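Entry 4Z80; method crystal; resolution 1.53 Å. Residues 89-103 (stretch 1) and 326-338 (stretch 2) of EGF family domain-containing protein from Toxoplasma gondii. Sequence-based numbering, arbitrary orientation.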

# COMPACT_ATOMS: atom_id res chain seq x y z
N TYR A 89 3.15 -11.50 8.84
CA TYR A 89 3.34 -10.06 8.84
C TYR A 89 2.35 -9.32 7.95
O TYR A 89 2.08 -9.74 6.81
CB TYR A 89 4.75 -9.71 8.35
CG TYR A 89 5.90 -9.93 9.31
CD1 TYR A 89 5.77 -9.73 10.68
CD2 TYR A 89 7.15 -10.29 8.82
CE1 TYR A 89 6.85 -9.91 11.53
CE2 TYR A 89 8.23 -10.47 9.66
CZ TYR A 89 8.08 -10.29 11.00
OH TYR A 89 9.17 -10.47 11.83
N MET A 90 1.84 -8.19 8.44
CA MET A 90 1.18 -7.21 7.59
C MET A 90 2.19 -6.14 7.16
O MET A 90 3.16 -5.87 7.87
CB MET A 90 -0.02 -6.57 8.30
CG MET A 90 0.30 -5.83 9.57
SD MET A 90 -1.23 -5.35 10.41
CE MET A 90 -0.55 -4.39 11.76
N ALA A 91 1.95 -5.54 6.00
CA ALA A 91 2.75 -4.40 5.55
C ALA A 91 2.54 -3.24 6.50
O ALA A 91 1.40 -2.91 6.85
CB ALA A 91 2.37 -4.02 4.12
N ALA A 92 3.63 -2.61 6.93
CA ALA A 92 3.59 -1.60 7.99
C ALA A 92 4.45 -0.41 7.63
O ALA A 92 5.35 -0.50 6.80
CB ALA A 92 4.06 -2.20 9.30
N GLY A 93 4.16 0.71 8.30
CA GLY A 93 4.88 1.96 8.11
C GLY A 93 3.89 3.09 7.92
O GLY A 93 3.17 3.13 6.93
N ALA A 94 3.86 4.02 8.87
CA ALA A 94 2.82 5.05 8.88
C ALA A 94 2.94 6.12 7.79
O ALA A 94 1.95 6.78 7.49
CB ALA A 94 2.79 5.73 10.23
N CYS A 95 4.13 6.32 7.23
CA CYS A 95 4.32 7.34 6.19
C CYS A 95 4.14 6.77 4.80
O CYS A 95 4.68 5.72 4.49
CB CYS A 95 5.72 7.96 6.29
SG CYS A 95 6.01 8.91 7.79
N PRO A 96 3.40 7.49 3.93
CA PRO A 96 3.37 7.11 2.52
C PRO A 96 4.77 7.10 1.92
O PRO A 96 5.59 7.97 2.22
CB PRO A 96 2.50 8.19 1.88
CG PRO A 96 1.69 8.73 3.00
CD PRO A 96 2.55 8.66 4.21
N ASN A 97 5.03 6.12 1.06
CA ASN A 97 6.36 5.94 0.51
C ASN A 97 6.32 6.28 -0.97
O ASN A 97 5.85 5.51 -1.79
CB ASN A 97 6.83 4.51 0.75
CG ASN A 97 8.33 4.37 0.63
OD1 ASN A 97 8.98 5.10 -0.10
ND2 ASN A 97 8.89 3.41 1.37
N TYR A 98 6.78 7.49 -1.29
CA TYR A 98 6.64 8.00 -2.64
C TYR A 98 7.64 7.37 -3.61
O TYR A 98 8.84 7.31 -3.34
CB TYR A 98 6.77 9.53 -2.63
CG TYR A 98 5.66 10.18 -1.84
CD1 TYR A 98 4.41 10.36 -2.40
CD2 TYR A 98 5.86 10.61 -0.53
CE1 TYR A 98 3.38 10.94 -1.68
CE2 TYR A 98 4.84 11.20 0.19
CZ TYR A 98 3.60 11.35 -0.39
OH TYR A 98 2.58 11.93 0.33
N GLY A 99 7.11 6.90 -4.72
CA GLY A 99 7.90 6.28 -5.77
C GLY A 99 8.01 4.78 -5.64
O GLY A 99 8.42 4.11 -6.59
N LYS A 100 7.66 4.23 -4.48
CA LYS A 100 7.85 2.81 -4.20
C LYS A 100 6.84 1.93 -4.94
O LYS A 100 5.64 2.02 -4.71
CB LYS A 100 7.77 2.55 -2.70
CG LYS A 100 7.81 1.07 -2.28
CD LYS A 100 7.89 0.95 -0.76
CE LYS A 100 7.71 -0.48 -0.26
NZ LYS A 100 7.93 -0.57 1.21
N VAL A 101 7.37 1.05 -5.79
CA VAL A 101 6.58 0.09 -6.55
C VAL A 101 7.13 -1.31 -6.29
O VAL A 101 8.35 -1.48 -6.21
CB VAL A 101 6.63 0.42 -8.06
CG1 VAL A 101 5.96 -0.67 -8.90
CG2 VAL A 101 5.98 1.78 -8.33
N ILE A 102 6.25 -2.30 -6.18
CA ILE A 102 6.68 -3.68 -6.08
C ILE A 102 6.92 -4.23 -7.47
O ILE A 102 5.99 -4.51 -8.22
CB ILE A 102 5.66 -4.55 -5.33
CG1 ILE A 102 5.31 -3.93 -3.97
CG2 ILE A 102 6.20 -5.96 -5.16
CD1 ILE A 102 6.52 -3.57 -3.09
N ALA A 103 8.20 -4.37 -7.81
CA ALA A 103 8.64 -4.80 -9.13
C ALA A 103 8.79 -6.31 -9.19
O ALA A 103 9.29 -6.92 -8.24
CB ALA A 103 9.96 -4.14 -9.49
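Stretch 2 (326-338) SSNMVYVTSHTRP

The strand of stretch 2 pairs antiparallel with Asn97 and Tyr98 of stretch 1; past it the register reverses, the CA atoms of Thr333 and Ala92 lying 5.8 Å apart and those of Thr336 and Ala94 4.2 Å apart. Stretch 2 opens with a type I turn, Ser326 to Met329, closed by Met329 N to Ser326 O at 2.9 Å. Here Ser326 CB points toward stretch 1, chi1 is p, and OG lies 2.7 Å from Gly99 O; Gly99 CA also approaches Ser326 O at 3.4 Å, nearly linear at the hydrogen (172°).

Residues 329-332 form a strand. Met329 O accepts from Gly99 N (2.8 Å, 160°), while Asn97 and Tyr331 pair reciprocally, N to O 3.0 Å each way. Between these bonds, Val330 faces Tyr98 as a non-hydrogen-bonded pair: Val330 CG2 is 3.6 Å from Tyr98 CD1, and CG1 is 3.6 Å from Pro96 CB. Tyr331, turned to the other face with chi1 t, loses most surface (138 Å²). Lys100 extends, all chi t, over its ring, CE 3.9 Å from the centroid and NZ 4.3 Å, giving CH-pi and cation-pi contacts.

Beyond the strand, Thr333 OG1 donates to Gly93 O (2.8 Å). Water 2 links His335 ND1 (2.7 Å) to Ala91 O (2.6 Å). Finally, Arg337 N donates to Ala94 O (3.0 Å, 164°).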

# COMPACT_ATOMS: atom_id res chain seq x y z
N SER A 326 8.54 6.34 -11.77
CA SER A 326 7.57 5.85 -10.78
C SER A 326 7.14 6.94 -9.78
O SER A 326 6.44 6.64 -8.82
CB SER A 326 8.13 4.63 -10.02
OG SER A 326 9.11 4.98 -9.07
N SER A 327 7.54 8.19 -10.01
CA SER A 327 7.35 9.23 -9.01
C SER A 327 5.91 9.67 -8.80
O SER A 327 5.64 10.44 -7.88
CB SER A 327 8.19 10.46 -9.36
OG SER A 327 9.57 10.14 -9.34
N ASN A 328 5.00 9.19 -9.63
CA ASN A 328 3.58 9.43 -9.43
C ASN A 328 2.93 8.40 -8.51
O ASN A 328 1.80 8.59 -8.05
CB ASN A 328 2.85 9.43 -10.77
CG ASN A 328 3.04 8.13 -11.55
OD1 ASN A 328 4.15 7.59 -11.66
ND2 ASN A 328 1.94 7.60 -12.08
N MET A 329 3.64 7.30 -8.24
CA MET A 329 3.10 6.20 -7.46
C MET A 329 3.47 6.33 -5.99
O MET A 329 4.51 6.88 -5.65
CB MET A 329 3.60 4.86 -8.00
CG MET A 329 3.24 4.57 -9.44
SD MET A 329 1.48 4.80 -9.82
CE MET A 329 0.73 3.70 -8.63
N VAL A 330 2.58 5.82 -5.14
CA VAL A 330 2.77 5.87 -3.70
C VAL A 330 2.39 4.52 -3.10
O VAL A 330 1.29 4.03 -3.33
CB VAL A 330 1.91 6.96 -3.04
CG1 VAL A 330 2.40 7.27 -1.65
CG2 VAL A 330 1.88 8.24 -3.88
N TYR A 331 3.31 3.93 -2.34
CA TYR A 331 3.04 2.72 -1.58
C TYR A 331 2.50 3.13 -0.22
O TYR A 331 3.16 3.82 0.55
CB TYR A 331 4.31 1.87 -1.44
CG TYR A 331 4.09 0.50 -0.82
CD1 TYR A 331 4.14 0.32 0.56
CD2 TYR A 331 3.82 -0.61 -1.61
CE1 TYR A 331 3.93 -0.93 1.13
CE2 TYR A 331 3.61 -1.86 -1.05
CZ TYR A 331 3.66 -2.02 0.32
OH TYR A 331 3.44 -3.27 0.87
N VAL A 332 1.27 2.70 0.07
CA VAL A 332 0.51 3.14 1.22
C VAL A 332 0.12 1.94 2.07
O VAL A 332 -0.52 1.03 1.56
CB VAL A 332 -0.76 3.88 0.76
CG1 VAL A 332 -1.64 4.26 1.92
CG2 VAL A 332 -0.38 5.11 -0.06
N THR A 333 0.47 1.93 3.35
CA THR A 333 -0.02 0.86 4.21
C THR A 333 -1.39 1.20 4.78
O THR A 333 -1.83 2.36 4.79
CB THR A 333 0.96 0.56 5.36
OG1 THR A 333 0.91 1.60 6.34
CG2 THR A 333 2.38 0.39 4.84
N SER A 334 -2.07 0.17 5.25
CA SER A 334 -3.42 0.32 5.79
C SER A 334 -3.41 1.24 6.99
O SER A 334 -4.40 1.92 7.28
CB SER A 334 -3.97 -1.06 6.16
OG SER A 334 -5.36 -1.03 6.43
N HIS A 335 -2.28 1.29 7.69
CA HIS A 335 -2.12 2.08 8.89
C HIS A 335 -1.28 3.33 8.62
O HIS A 335 -0.25 3.56 9.24
CB HIS A 335 -1.51 1.23 10.00
CG HIS A 335 -2.39 0.09 10.45
ND1 HIS A 335 -2.16 -1.22 10.09
CD2 HIS A 335 -3.49 0.08 11.24
CE1 HIS A 335 -3.08 -1.99 10.64
NE2 HIS A 335 -3.91 -1.22 11.33
N THR A 336 -1.74 4.14 7.67
CA THR A 336 -1.10 5.41 7.37
C THR A 336 -1.56 6.45 8.39
O THR A 336 -2.74 6.50 8.72
CB THR A 336 -1.45 5.84 5.94
OG1 THR A 336 -0.88 4.91 5.01
CG2 THR A 336 -0.93 7.24 5.63
N ARG A 337 -0.64 7.28 8.88
CA ARG A 337 -0.99 8.25 9.91
C ARG A 337 -1.68 9.46 9.27
O ARG A 337 -1.28 9.92 8.21
CB ARG A 337 0.25 8.66 10.74
CG ARG A 337 1.45 9.24 9.97
CD ARG A 337 2.65 9.42 10.90
NE ARG A 337 2.29 10.22 12.08
CZ ARG A 337 2.89 10.17 13.26
NH1 ARG A 337 3.92 9.37 13.49
NH2 ARG A 337 2.44 10.95 14.24
N PRO A 338 -2.76 9.94 9.90
CA PRO A 338 -3.59 10.98 9.29
C PRO A 338 -2.92 12.35 9.31
O PRO A 338 -3.38 13.26 8.61
CB PRO A 338 -4.85 10.96 10.16
CG PRO A 338 -4.41 10.44 11.46
CD PRO A 338 -3.33 9.44 11.16
O HOH W 1 -0.79 -2.46 5.04
O HOH W 2 0.09 -1.67 8.74
O HOH W 3 1.78 4.29 4.40
O HOH W 4 1.72 1.99 10.44
O HOH W 5 4.52 3.20 3.07